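Nucleoplasmin-like protein (Drosophila melanogaster, PDB 1NLQ) binds core histones and functions in the ATP-facilitated assembly of approximately regularly spaced nucleosomal arrays; this chain is its N-terminal core. Local coordinates at residues E42-N46 / E47-V51. Sequence-based numbering, arbitrary orientation.
Sequences EAKEN and EFNVV
K44 and E47 are the two ends of a type II beta turn, with E45 and N46 at its corners; N46 takes the positive phi (71°) that this turn needs at its third residue. The closing bond, E47 N to K44 O, is weak at 3.3 Å. A water bridges K44 O and E47 O, donating to both and so tying the turn to the residue that leads into the strand. The side chains of the two end residues pair: K44 NZ makes a salt bridge with E47 OE2 at 3.0 Å, reaching the oxygen on its syn side but 33° out of the carboxylate plane. The lysine chain gets there by bending at chi2 and chi3, whereas E47, with CG anti to its own N (chi1 166°), runs out straight. On the anti lone pair of the same OE2 sits N49 ND2, 3.2 Å away, and this amide nitrogen also donates to E47 O at 3.1 Å. With an alanine at E47, K44 NZ would probably keep G95 O but lose its charged mate, and N49 ND2 one of its two acceptors. In the loop between strands 86-92 and 97-104, S94 N donates to E47 OE2, G95 O accepts from K44 NZ and G95 N donates to N49 OD1. The turn lies in the loop from strand 31-39 of one sheet to strand 48-55 of the other; F48 packs on V66 and K68 of strand 60-68, and E45, touching A69, and K68 are both inferred to act between pentamers.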
loop_
_atom_site.group_PDB
_atom_site.type_symbol
_atom_site.label_atom_id
_atom_site.label_comp_id
_atom_site.label_asym_id
_atom_site.label_seq_id
_atom_site.Cartn_x
_atom_site.Cartn_y
_atom_site.Cartn_z
ATOM N N GLU A 42 -20.835 -2.446 -8.204
ATOM C CA GLU A 42 -22.277 -2.391 -7.966
ATOM C C GLU A 42 -22.660 -2.046 -6.530
ATOM O O GLU A 42 -23.845 -1.848 -6.240
ATOM C CB GLU A 42 -22.919 -3.731 -8.322
ATOM C CG GLU A 42 -22.474 -4.308 -9.643
ATOM C CD GLU A 42 -23.130 -3.643 -10.815
ATOM O OE1 GLU A 42 -22.989 -2.406 -10.962
ATOM O OE2 GLU A 42 -23.801 -4.359 -11.593
ATOM N N ALA A 43 -21.682 -1.985 -5.628
ATOM C CA ALA A 43 -21.980 -1.669 -4.234
ATOM C C ALA A 43 -22.685 -0.321 -4.122
ATOM O O ALA A 43 -22.236 0.674 -4.684
ATOM C CB ALA A 43 -20.704 -1.664 -3.403
ATOM N N LYS A 44 -23.790 -0.304 -3.385
ATOM C CA LYS A 44 -24.580 0.898 -3.194
ATOM C C LYS A 44 -23.711 2.008 -2.638
ATOM O O LYS A 44 -22.938 1.800 -1.702
ATOM C CB LYS A 44 -25.735 0.645 -2.223
ATOM C CG LYS A 44 -26.389 -0.725 -2.342
ATOM C CD LYS A 44 -25.573 -1.800 -1.623
ATOM C CE LYS A 44 -24.789 -2.681 -2.573
ATOM N NZ LYS A 44 -23.924 -3.600 -1.821
ATOM N N GLU A 45 -23.850 3.196 -3.213
ATOM C CA GLU A 45 -23.064 4.336 -2.774
ATOM C C GLU A 45 -23.373 4.673 -1.311
ATOM O O GLU A 45 -24.529 4.649 -0.884
ATOM C CB GLU A 45 -23.342 5.548 -3.671
ATOM C CG GLU A 45 -22.306 6.650 -3.543
ATOM C CD GLU A 45 -21.056 6.415 -4.389
ATOM O OE1 GLU A 45 -20.919 5.318 -4.968
ATOM O OE2 GLU A 45 -20.202 7.330 -4.478
ATOM N N ASN A 46 -22.325 4.969 -0.545
ATOM C CA ASN A 46 -22.437 5.330 0.870
ATOM C C ASN A 46 -22.817 4.227 1.849
ATOM O O ASN A 46 -23.069 4.511 3.021
ATOM C CB ASN A 46 -23.409 6.501 1.043
ATOM C CG ASN A 46 -22.994 7.706 0.237
ATOM O OD1 ASN A 46 -21.808 8.062 0.207
ATOM N ND2 ASN A 46 -23.961 8.350 -0.419
ATOM N N GLU A 47 -22.863 2.983 1.383
ATOM C CA GLU A 47 -23.191 1.871 2.254
ATOM C C GLU A 47 -21.926 1.204 2.767
ATOM O O GLU A 47 -21.094 0.732 1.990
ATOM C CB GLU A 47 -24.030 0.840 1.517
ATOM C CG GLU A 47 -24.129 -0.475 2.241
ATOM C CD GLU A 47 -24.806 -1.518 1.400
ATOM O OE1 GLU A 47 -26.033 -1.392 1.216
ATOM O OE2 GLU A 47 -24.109 -2.449 0.923
ATOM N N PHE A 48 -21.784 1.162 4.084
ATOM C CA PHE A 48 -20.619 0.532 4.671
ATOM C C PHE A 48 -20.646 -0.965 4.458
ATOM O O PHE A 48 -21.670 -1.619 4.655
ATOM C CB PHE A 48 -20.541 0.827 6.168
ATOM C CG PHE A 48 -19.879 2.125 6.493
ATOM C CD1 PHE A 48 -20.595 3.162 7.083
ATOM C CD2 PHE A 48 -18.530 2.320 6.204
ATOM C CE1 PHE A 48 -19.978 4.373 7.381
ATOM C CE2 PHE A 48 -17.902 3.536 6.499
ATOM C CZ PHE A 48 -18.624 4.561 7.087
ATOM N N ASN A 49 -19.506 -1.498 4.038
ATOM C CA ASN A 49 -19.343 -2.925 3.822
ATOM C C ASN A 49 -18.184 -3.314 4.714
ATOM O O ASN A 49 -17.080 -2.800 4.561
ATOM C CB ASN A 49 -19.030 -3.216 2.355
ATOM C CG ASN A 49 -20.285 -3.387 1.522
ATOM O OD1 ASN A 49 -20.689 -4.509 1.216
ATOM N ND2 ASN A 49 -20.915 -2.277 1.168
ATOM N N VAL A 50 -18.445 -4.216 5.651
ATOM C CA VAL A 50 -17.433 -4.637 6.605
ATOM C C VAL A 50 -17.186 -6.134 6.562
ATOM O O VAL A 50 -18.122 -6.928 6.643
ATOM C CB VAL A 50 -17.856 -4.239 8.045
ATOM C CG1 VAL A 50 -16.789 -4.652 9.050
ATOM C CG2 VAL A 50 -18.098 -2.741 8.098
ATOM N N VAL A 51 -15.917 -6.504 6.425
ATOM C CA VAL A 51 -15.515 -7.903 6.393
ATOM C C VAL A 51 -14.830 -8.201 7.715
ATOM O O VAL A 51 -13.940 -7.475 8.140
ATOM C CB VAL A 51 -14.523 -8.190 5.246
ATOM C CG1 VAL A 51 -14.074 -9.644 5.289
ATOM C CG2 VAL A 51 -15.169 -7.878 3.908
HETATM O O HOH W 1 -20.776 0.992 -0.719
#